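PDB 2P51: Poly(A) ribonuclease pop2, which acts as the catalytic deadenylase subunit of the CCR4-NOT complex, removing 5'-AMP from mRNA poly(A) tails as a metal-dependent 3'-exoribonuclease. Local coordinates for residues Phe112-Asp117 / Glu122-Leu127; Asp172-Leu177 / Ile183-Glu188; Leu227-Ile232 / Phe249-Ser254. All coordinates share one frame; numbering follows the deposited sequence. Where two conformers were deposited one is given.

Contact 1 (Phe112-Asp117 / Glu122-Leu127); sequences FNLQDD and ESIELL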
loop_
_atom_site.group_PDB
_atom_site.type_symbol
_atom_site.label_atom_id
_atom_site.label_comp_id
_atom_site.label_asym_id
_atom_site.label_seq_id
_atom_site.Cartn_x
_atom_site.Cartn_y
_atom_site.Cartn_z
ATOM N N PHE A 112 -10.815 2.778 13.894
ATOM C CA PHE A 112 -10.948 4.215 13.593
ATOM C C PHE A 112 -12.211 4.675 14.292
ATOM O O PHE A 112 -13.156 3.859 14.444
ATOM C CB PHE A 112 -11.024 4.395 12.066
ATOM C CG PHE A 112 -10.702 5.819 11.686
ATOM C CD1 PHE A 112 -9.363 6.189 11.539
ATOM C CD2 PHE A 112 -11.704 6.775 11.489
ATOM C CE1 PHE A 112 -9.031 7.506 11.213
ATOM C CE2 PHE A 112 -11.351 8.072 11.173
ATOM C CZ PHE A 112 -10.022 8.441 11.045
ATOM N N ASN A 113 -12.283 5.926 14.728
ATOM C CA ASN A 113 -13.356 6.449 15.545
ATOM C C ASN A 113 -13.699 7.845 15.003
ATOM O O ASN A 113 -12.918 8.776 15.150
ATOM C CB ASN A 113 -12.958 6.459 17.013
ATOM C CG ASN A 113 -14.147 6.864 17.860
ATOM O OD1 ASN A 113 -14.714 7.923 17.607
ATOM N ND2 ASN A 113 -14.464 6.016 18.854
ATOM N N LEU A 114 -14.860 7.976 14.349
ATOM C CA LEU A 114 -15.214 9.238 13.718
ATOM C C LEU A 114 -15.439 10.351 14.728
ATOM O O LEU A 114 -15.363 11.538 14.439
ATOM C CB LEU A 114 -16.490 9.108 12.845
ATOM C CG LEU A 114 -16.244 8.292 11.547
ATOM C CD1 LEU A 114 -17.561 8.119 10.795
ATOM C CD2 LEU A 114 -15.155 8.925 10.668
ATOM N N GLN A 115 -15.763 9.963 15.958
ATOM C CA GLN A 115 -16.005 11.012 16.960
ATOM C C GLN A 115 -14.689 11.508 17.540
ATOM O O GLN A 115 -14.539 12.675 17.899
ATOM C CB GLN A 115 -16.958 10.403 18.013
ATOM C CG GLN A 115 -18.344 10.057 17.501
ATOM C CD GLN A 115 -18.471 8.751 16.742
ATOM O OE1 GLN A 115 -19.124 8.726 15.679
ATOM N NE2 GLN A 115 -17.895 7.634 17.204
ATOM N N ASP A 116 -13.664 10.661 17.696
ATOM C CA ASP A 116 -12.473 11.008 18.438
ATOM C C ASP A 116 -11.246 11.321 17.585
ATOM O O ASP A 116 -10.338 12.051 18.045
ATOM C CB ASP A 116 -12.034 9.840 19.357
ATOM C CG ASP A 116 -12.985 9.413 20.439
ATOM O OD1 ASP A 116 -13.951 10.168 20.703
ATOM O OD2 ASP A 116 -12.800 8.325 21.068
ATOM N N ASP A 117 -11.176 10.743 16.386
ATOM C CA ASP A 117 -9.956 10.747 15.590
ATOM C C ASP A 117 -9.937 11.933 14.637
ATOM O O ASP A 117 -10.989 12.453 14.294
ATOM C CB ASP A 117 -9.820 9.458 14.762
ATOM C CG ASP A 117 -9.394 8.312 15.665
ATOM O OD1 ASP A 117 -8.722 8.547 16.696
ATOM O OD2 ASP A 117 -9.744 7.150 15.371
ATOM N N GLU A 122 -13.433 15.624 3.918
ATOM C CA GLU A 122 -13.618 15.184 2.523
ATOM C C GLU A 122 -13.227 13.712 2.319
ATOM O O GLU A 122 -13.850 12.948 1.575
ATOM C CB GLU A 122 -12.778 16.074 1.627
ATOM C CG GLU A 122 -13.217 17.507 1.568
ATOM C CD GLU A 122 -12.741 18.440 2.659
ATOM O OE1 GLU A 122 -12.108 17.949 3.639
ATOM O OE2 GLU A 122 -13.001 19.667 2.533
ATOM N N SER A 123 -12.137 13.310 2.966
ATOM C CA SER A 123 -11.637 11.934 2.760
ATOM C C SER A 123 -12.582 10.915 3.352
ATOM O O SER A 123 -12.803 9.844 2.800
ATOM C CB SER A 123 -10.263 11.797 3.401
ATOM O OG SER A 123 -9.301 12.588 2.708
ATOM N N ILE A 124 -13.149 11.253 4.521
ATOM C CA ILE A 124 -14.126 10.328 5.155
ATOM C C ILE A 124 -15.331 10.189 4.245
ATOM O O ILE A 124 -15.894 9.109 4.068
ATOM C CB ILE A 124 -14.534 10.824 6.567
ATOM C CG1 ILE A 124 -13.360 10.845 7.548
ATOM C CG2 ILE A 124 -15.746 10.094 7.178
ATOM C CD1 ILE A 124 -12.477 9.623 7.547
ATOM N N GLU A 125 -15.744 11.299 3.639
ATOM C CA GLU A 125 -16.893 11.232 2.741
ATOM C C GLU A 125 -16.567 10.365 1.530
ATOM O O GLU A 125 -17.355 9.529 1.070
ATOM C CB GLU A 125 -17.339 12.636 2.268
ATOM C CG GLU A 125 -18.559 12.492 1.365
ATOM C CD GLU A 125 -19.774 11.931 2.081
ATOM O OE1 GLU A 125 -20.558 11.202 1.422
ATOM O OE2 GLU A 125 -19.912 12.238 3.278
ATOM N N LEU A 126 -15.381 10.555 0.974
ATOM C CA LEU A 126 -14.981 9.745 -0.204
ATOM C C LEU A 126 -14.908 8.271 0.171
ATOM O O LEU A 126 -15.367 7.406 -0.591
ATOM C CB LEU A 126 -13.626 10.210 -0.687
ATOM C CG LEU A 126 -12.951 9.480 -1.851
ATOM C CD1 LEU A 126 -13.794 9.518 -3.136
ATOM C CD2 LEU A 126 -11.609 10.173 -2.121
ATOM N N LEU A 127 -14.326 8.003 1.348
ATOM C CA LEU A 127 -14.221 6.583 1.751
ATOM C C LEU A 127 -15.587 5.964 2.002
ATOM O O LEU A 127 -15.881 4.800 1.706
ATOM C CB LEU A 127 -13.306 6.477 2.988
ATOM C CG LEU A 127 -11.824 6.694 2.662
ATOM C CD1 LEU A 127 -10.993 6.944 3.925
ATOM C CD2 LEU A 127 -11.207 5.517 1.861
#

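Contact 2 (Asp172-Leu177 / Ile183-Glu188); sequences DFAYLL and IPLPAE. With MG (magnesium ion), chain B.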
loop_
_atom_site.group_PDB
_atom_site.type_symbol
_atom_site.label_atom_id
_atom_site.label_comp_id
_atom_site.label_asym_id
_atom_site.label_seq_id
_atom_site.Cartn_x
_atom_site.Cartn_y
_atom_site.Cartn_z
ATOM N N ASP A 172 1.764 5.470 1.394
ATOM C CA ASP A 172 1.431 4.072 1.610
ATOM C C ASP A 172 2.554 3.355 2.361
ATOM O O ASP A 172 2.340 2.644 3.373
ATOM C CB ASP A 172 1.130 3.433 0.261
ATOM C CG ASP A 172 -0.138 3.862 -0.407
ATOM O OD1 ASP A 172 -1.016 4.371 0.350
ATOM O OD2 ASP A 172 -0.313 3.778 -1.645
ATOM N N PHE A 173 3.802 3.558 1.884
ATOM C CA PHE A 173 4.941 2.924 2.571
ATOM C C PHE A 173 5.128 3.558 3.956
ATOM O O PHE A 173 5.487 2.849 4.920
ATOM C CB PHE A 173 6.249 3.078 1.798
ATOM C CG PHE A 173 6.620 1.947 0.871
ATOM C CD1 PHE A 173 6.568 0.627 1.297
ATOM C CD2 PHE A 173 7.008 2.198 -0.422
ATOM C CE1 PHE A 173 6.890 -0.480 0.491
ATOM C CE2 PHE A 173 7.352 1.126 -1.225
ATOM C CZ PHE A 173 7.296 -0.192 -0.814
ATOM N N ALA A 174 4.940 4.869 4.103
ATOM C CA ALA A 174 5.098 5.511 5.414
ATOM C C ALA A 174 4.115 4.895 6.403
ATOM O O ALA A 174 4.467 4.665 7.586
ATOM C CB ALA A 174 4.968 7.020 5.332
ATOM N N TYR A 175 2.876 4.610 5.969
ATOM C CA TYR A 175 1.904 4.029 6.925
ATOM C C TYR A 175 2.338 2.637 7.356
ATOM O O TYR A 175 2.113 2.298 8.527
ATOM C CB TYR A 175 0.507 3.988 6.299
ATOM C CG TYR A 175 -0.248 5.273 6.641
ATOM C CD1 TYR A 175 -0.546 6.266 5.732
ATOM C CD2 TYR A 175 -0.633 5.430 7.963
ATOM C CE1 TYR A 175 -1.242 7.433 6.082
ATOM C CE2 TYR A 175 -1.300 6.569 8.325
ATOM C CZ TYR A 175 -1.605 7.564 7.409
ATOM O OH TYR A 175 -2.277 8.667 7.858
ATOM N N LEU A 176 2.945 1.867 6.463
ATOM C CA LEU A 176 3.371 0.537 6.881
ATOM C C LEU A 176 4.573 0.672 7.812
ATOM O O LEU A 176 4.675 -0.067 8.811
ATOM C CB LEU A 176 3.708 -0.419 5.723
ATOM C CG LEU A 176 2.498 -1.274 5.270
ATOM C CD1 LEU A 176 1.460 -0.387 4.591
ATOM C CD2 LEU A 176 2.962 -2.420 4.392
ATOM N N LEU A 177 5.467 1.642 7.481
ATOM C CA LEU A 177 6.597 1.759 8.450
ATOM C C LEU A 177 6.136 2.243 9.797
ATOM O O LEU A 177 6.622 1.778 10.853
ATOM C CB LEU A 177 7.692 2.673 7.870
ATOM C CG LEU A 177 9.019 2.712 8.638
ATOM C CD1 LEU A 177 9.801 1.409 8.426
ATOM C CD2 LEU A 177 9.873 3.910 8.241
ATOM N N ILE A 183 6.415 4.507 16.113
ATOM C CA ILE A 183 7.023 5.725 16.616
ATOM C C ILE A 183 6.894 6.759 15.513
ATOM O O ILE A 183 6.594 6.347 14.377
ATOM C CB ILE A 183 8.517 5.528 16.910
ATOM C CG1 ILE A 183 9.249 4.873 15.721
ATOM C CG2 ILE A 183 8.761 4.744 18.193
ATOM C CD1 ILE A 183 10.755 4.763 15.956
ATOM N N PRO A 184 7.083 8.041 15.783
ATOM C CA PRO A 184 7.097 9.063 14.733
ATOM C C PRO A 184 8.086 8.716 13.633
ATOM O O PRO A 184 9.133 8.083 13.865
ATOM C CB PRO A 184 7.596 10.317 15.446
ATOM C CG PRO A 184 7.235 10.076 16.888
ATOM C CD PRO A 184 7.306 8.588 17.144
ATOM N N LEU A 185 7.791 9.112 12.402
ATOM C CA LEU A 185 8.701 8.838 11.284
ATOM C C LEU A 185 9.996 9.630 11.448
ATOM O O LEU A 185 10.087 10.668 12.155
ATOM C CB LEU A 185 8.013 9.166 9.952
ATOM C CG LEU A 185 6.794 8.316 9.595
ATOM C CD1 LEU A 185 5.972 9.022 8.520
ATOM C CD2 LEU A 185 7.242 6.930 9.147
ATOM N N PRO A 186 11.058 9.154 10.797
ATOM C CA PRO A 186 12.321 9.952 10.815
ATOM C C PRO A 186 12.117 11.383 10.324
ATOM O O PRO A 186 11.252 11.737 9.499
ATOM C CB PRO A 186 13.224 9.127 9.891
ATOM C CG PRO A 186 12.671 7.732 9.979
ATOM C CD PRO A 186 11.166 7.895 10.040
ATOM N N ALA A 187 12.913 12.338 10.820
ATOM C CA ALA A 187 12.787 13.764 10.503
ATOM C C ALA A 187 13.188 14.096 9.070
ATOM O O ALA A 187 12.676 15.046 8.460
ATOM C CB ALA A 187 13.644 14.592 11.448
ATOM N N GLU A 188 14.120 13.332 8.514
ATOM C CA GLU A 188 14.644 13.569 7.171
ATOM C C GLU A 188 14.435 12.354 6.274
ATOM O O GLU A 188 14.474 11.220 6.773
ATOM C CB GLU A 188 16.117 13.925 7.232
ATOM C CG GLU A 188 16.412 15.217 7.995
ATOM C CD GLU A 188 16.478 16.379 7.017
ATOM O OE1 GLU A 188 15.480 17.126 6.906
ATOM O OE2 GLU A 188 17.533 16.503 6.350
HETATM MG MG MG B . -1.972 4.322 -2.853
HETATM O O HOH W 1 -2.644 5.563 -1.344
HETATM O O HOH W 2 -1.165 3.361 -4.488
HETATM O O HOH W 3 -3.638 4.800 -3.862
HETATM O O HOH W 4 -0.932 5.987 -3.682
#

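Contact 3 (Leu227-Ile232 / Phe249-Ser254); sequences LQIHRI and FFEIRS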
loop_
_atom_site.group_PDB
_atom_site.type_symbol
_atom_site.label_atom_id
_atom_site.label_comp_id
_atom_site.label_asym_id
_atom_site.label_seq_id
_atom_site.Cartn_x
_atom_site.Cartn_y
_atom_site.Cartn_z
ATOM N N LEU A 227 -4.810 0.192 -20.574
ATOM C CA LEU A 227 -4.332 -1.139 -20.879
ATOM C C LEU A 227 -5.438 -2.182 -20.893
ATOM O O LEU A 227 -5.108 -3.375 -20.992
ATOM C CB LEU A 227 -3.240 -1.522 -19.856
ATOM C CG LEU A 227 -2.014 -0.601 -19.837
ATOM C CD1 LEU A 227 -1.102 -0.994 -18.661
ATOM C CD2 LEU A 227 -1.260 -0.639 -21.157
ATOM N N GLN A 228 -6.691 -1.771 -20.805
ATOM C CA GLN A 228 -7.803 -2.724 -20.764
ATOM C C GLN A 228 -7.632 -3.764 -19.666
ATOM O O GLN A 228 -7.940 -4.940 -19.875
ATOM C CB GLN A 228 -7.959 -3.483 -22.086
ATOM C CG GLN A 228 -7.703 -2.594 -23.295
ATOM C CD GLN A 228 -8.180 -3.324 -24.538
ATOM O OE1 GLN A 228 -7.647 -4.371 -24.911
ATOM N NE2 GLN A 228 -9.210 -2.753 -25.150
ATOM N N ILE A 229 -7.163 -3.342 -18.504
ATOM C CA ILE A 229 -7.140 -4.236 -17.348
ATOM C C ILE A 229 -8.361 -4.005 -16.470
ATOM O O ILE A 229 -8.667 -2.894 -16.054
ATOM C CB ILE A 229 -5.857 -4.016 -16.544
ATOM C CG1 ILE A 229 -4.604 -4.417 -17.356
ATOM C CG2 ILE A 229 -5.962 -4.697 -15.185
ATOM C CD1 ILE A 229 -3.334 -3.785 -16.823
ATOM N N HIS A 230 -9.107 -5.058 -16.178
ATOM C CA HIS A 230 -10.351 -4.811 -15.425
ATOM C C HIS A 230 -10.093 -4.835 -13.933
ATOM O O HIS A 230 -9.340 -5.646 -13.411
ATOM C CB HIS A 230 -11.391 -5.849 -15.835
ATOM C CG HIS A 230 -12.548 -6.112 -14.942
ATOM N ND1 HIS A 230 -13.706 -5.350 -14.963
ATOM C CD2 HIS A 230 -12.785 -7.058 -13.990
ATOM C CE1 HIS A 230 -14.579 -5.805 -14.070
ATOM N NE2 HIS A 230 -14.041 -6.851 -13.458
ATOM N N ARG A 231 -10.780 -3.918 -13.260
ATOM C CA ARG A 231 -10.805 -3.867 -11.832
ATOM C C ARG A 231 -11.814 -4.858 -11.255
ATOM O O ARG A 231 -12.970 -4.955 -11.658
ATOM C CB ARG A 231 -11.191 -2.449 -11.361
ATOM C CG ARG A 231 -11.225 -2.373 -9.821
ATOM C CD ARG A 231 -11.681 -1.007 -9.386
ATOM N NE ARG A 231 -10.675 0.063 -9.457
ATOM C CZ ARG A 231 -9.723 0.296 -8.574
ATOM N NH1 ARG A 231 -9.550 -0.465 -7.483
ATOM N NH2 ARG A 231 -8.914 1.323 -8.806
ATOM N N ILE A 232 -11.363 -5.615 -10.267
ATOM C CA ILE A 232 -12.234 -6.446 -9.476
ATOM C C ILE A 232 -12.450 -5.698 -8.169
ATOM O O ILE A 232 -11.452 -5.325 -7.541
ATOM C CB ILE A 232 -11.595 -7.833 -9.223
ATOM C CG1 ILE A 232 -11.440 -8.692 -10.480
ATOM C CG2 ILE A 232 -12.362 -8.594 -8.136
ATOM C CD1 ILE A 232 -11.117 -10.152 -10.308
ATOM N N PHE A 249 1.262 -3.851 -12.887
ATOM C CA PHE A 249 2.709 -4.103 -12.859
ATOM C C PHE A 249 3.089 -5.178 -13.868
ATOM O O PHE A 249 4.022 -4.995 -14.652
ATOM C CB PHE A 249 3.191 -4.521 -11.448
ATOM C CG PHE A 249 4.663 -4.952 -11.452
ATOM C CD1 PHE A 249 5.667 -4.001 -11.533
ATOM C CD2 PHE A 249 4.992 -6.308 -11.383
ATOM C CE1 PHE A 249 7.001 -4.397 -11.532
ATOM C CE2 PHE A 249 6.330 -6.695 -11.386
ATOM C CZ PHE A 249 7.329 -5.753 -11.472
ATOM N N PHE A 250 2.367 -6.312 -13.876
ATOM C CA PHE A 250 2.806 -7.410 -14.762
ATOM C C PHE A 250 2.598 -7.000 -16.224
ATOM O O PHE A 250 3.392 -7.376 -17.109
ATOM C CB PHE A 250 2.108 -8.713 -14.406
ATOM C CG PHE A 250 2.713 -9.245 -13.090
ATOM C CD1 PHE A 250 3.933 -9.887 -13.121
ATOM C CD2 PHE A 250 2.050 -9.064 -11.873
ATOM C CE1 PHE A 250 4.512 -10.368 -11.948
ATOM C CE2 PHE A 250 2.602 -9.566 -10.706
ATOM C CZ PHE A 250 3.814 -10.217 -10.756
ATOM N N GLU A 251 1.538 -6.208 -16.467
ATOM C CA GLU A 251 1.310 -5.824 -17.879
ATOM C C GLU A 251 2.386 -4.851 -18.334
ATOM O O GLU A 251 2.853 -4.970 -19.486
ATOM C CB GLU A 251 -0.093 -5.211 -18.040
ATOM C CG GLU A 251 -0.464 -4.927 -19.484
ATOM C CD GLU A 251 -0.502 -6.124 -20.409
ATOM O OE1 GLU A 251 -0.587 -7.252 -19.866
ATOM O OE2 GLU A 251 -0.448 -5.939 -21.654
ATOM N N ILE A 252 2.795 -3.889 -17.529
ATOM C CA ILE A 252 3.869 -2.946 -17.863
ATOM C C ILE A 252 5.180 -3.690 -18.044
ATOM O O ILE A 252 5.982 -3.448 -18.962
ATOM C CB ILE A 252 3.945 -1.911 -16.690
ATOM C CG1 ILE A 252 2.792 -0.893 -16.777
ATOM C CG2 ILE A 252 5.308 -1.298 -16.540
ATOM C CD1 ILE A 252 2.835 -0.147 -15.395
ATOM N N ARG A 253 5.438 -4.673 -17.135
ATOM C CA ARG A 253 6.660 -5.463 -17.240
ATOM C C ARG A 253 6.688 -6.185 -18.579
ATOM O O ARG A 253 7.711 -6.250 -19.266
ATOM C CB ARG A 253 6.717 -6.499 -16.121
ATOM C CG ARG A 253 8.090 -7.150 -16.017
ATOM C CD ARG A 253 8.112 -8.143 -14.849
ATOM N NE ARG A 253 7.356 -9.328 -15.262
ATOM C CZ ARG A 253 7.353 -10.460 -14.547
ATOM N NH1 ARG A 253 8.026 -10.558 -13.386
ATOM N NH2 ARG A 253 6.639 -11.466 -15.033
ATOM N N SER A 254 5.550 -6.761 -18.981
ATOM C CA SER A 254 5.496 -7.448 -20.280
ATOM C C SER A 254 5.617 -6.517 -21.468
ATOM O O SER A 254 6.359 -6.804 -22.415
ATOM C CB SER A 254 4.142 -8.178 -20.344
ATOM O OG SER A 254 4.033 -8.825 -21.594
#

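Contact 1 (Phe112-Asp117 / Glu122-Leu127)
I124 of helix 121-129 meets the side chains of F112 and L114 from the preceding loop. The closer approach is between L114 CD2 and I124 CG2, 3.7 Å apart, where the two branched chains run past each other in opposite directions. I124 CD1 stands 4.1 Å from F112 CE2. I124 and F112 approach from opposite directions, the methyl meeting the ring obliquely. Isoleucine suits the place because it branches at CB: CG2 packs on L114, while the CG1-CD1 arm extends past the same leucine to the F112 ring. L114 CD2 also lies in the plane of the F112 ring, at its edge, so the three apolar groups form one small cluster. No hydrogen bond joins the segments.

The loop's own polar groups set the shape behind this cluster. With CG anti to the backbone N (chi1 -161°), F112 brings CE2 up to I124. N113 OD1 accepts the D116 N-H at 2.9 Å from D116 N, with the donor above the carbonyl plane, and takes a weak bond from Q115 N. D117 OD2 accepts a hydrogen bond from N113 N (2.9 Å), on its anti side but tilted well out of the carboxylate plane. The same oxygen sits 3.9 Å above one face of the F112 ring, offset toward the rim. D117 OD1 turns to a salt bridge with K84. F134 of helix 134-140 touches both L114 and I124, extending the apolar patch. An Asx motif at N113 thus shapes the loop that packs on helix 121-129, in the connection from strand 105-109, in this DEDD nuclease fold.

Contact 2 (Asp172-Leu177 / Ile183-Glu188)
Helix 170-181 of the DEDD nuclease fold carries the metal ligand D172 near its start, and the chain that follows doubles back so that L185 packs on A174 and L177. The loop passes across the helix and touches it through L185. L185 points at the helix and divides its two methyls: CD1 lies 3.9 Å from A174 CB, while CD2 lies 4.1 Å from L177 CD2, the two leucines crossing obliquely. L177 reaches this meeting with CG anti to its backbone N (chi1 -170°). Alanine suits the other position, since its lone methyl lets the loop leucine come close to the helix backbone; L185 CD2 is 3.9 Å from A174 O.

All three touching residues are buried, and the link is purely apolar. Prolines P184 and P186 flank L185 and restrict the backbone to an extended, polyproline-like course that presents the leucine inward. Polar groups of this loop are satisfied by helix 69-82: L185 N bonds D81, P186 O bonds Y73, and A187 O bonds Q74. I195 and Y199 of helix 189-199 touch L177.

At the other end of 172-177, D172 works at the active site. Its OD2 binds a magnesium ion at 2.1 Å, four waters occupy further positions, and D51 OD1 completes six ligands. D172 OD1 is hydrogen-bonded to T52 OG1, which together with the metal bond limits rotation of the carboxylate. One metal-bound water, water 1, donates to D172 OD1 over 2.6 Å, so both oxygens of the carboxylate serve the magnesium ion, one directly and one through water.

Contact 3 (Leu227-Ile232 / Phe249-Ser254)
The backbones of 227-232 and 249-254 come nearest at L227 and E251, whose CA atoms are 7.9 Å apart, one segment an irregular loop and the other a helix. Across that gap the methylenes of E251 lie against two branched side chains that both come from the loop side. I229 CD1 is 3.7 Å from E251 CB and slightly farther from CG, while L227 CD1 stands 4.1 Å from E251 CG. Both loop residues run past the glutamate in the opposite direction to its own course. L227 has a second partner on the next residue, since its CD1 is 4.3 Å from I252 CG1.

A glutamate fits here because it is half apolar. CG lies anti to the backbone N (chi1 -174°), which places the CB and CG methylenes against the loop. The chain then bends at chi2 (61°), and OE2 makes a salt bridge with R255 NE, one turn on along the helix. The methylenes can therefore be packed against hydrocarbon while the charge keeps a partner.

A Schellman motif ends helix 220-226, and its reversal between L227 and I229 is consistent with both side chains facing helix 238-257. Q228, with a positive phi of 54°, is its C-prime residue, and Q228 N and I229 N turn back to carbonyls of the last helical turn. Q228 is exposed and takes no part in the contact, whereas L227 and I229 point toward helix 238-257.

L227 also touches R255 and Y256. I252, which is buried, also touches I206 and M210 of helix 206-213. Further along the loop, R231 NH1 makes a salt bridge with OD1 of D241, a residue that binds the catalytic metal, and hydrogen-bonds S240 OG; R231 NE bonds Q221 OE1.

Overall arrangement
Following the chain from the N terminus, contact 1 comes first and closes the loop between strand 105-109 and helix 121-129. Contact 2 then brings the loop after helix 170-181 back onto that helix, ahead of helix 189-199. Contact 3 spans a longer excursion, joining the end of helix 220-226 to the later part of helix 238-257. The three lie in series, none nested in or crossing another, and none touches the next. Contacts 2 and 3 sit on opposite sides of the chain's centre, their own centres about 29 Å apart. Contact 2 includes a metal ligand itself, while R231, in the loop of contact 3, pairs with another, D241.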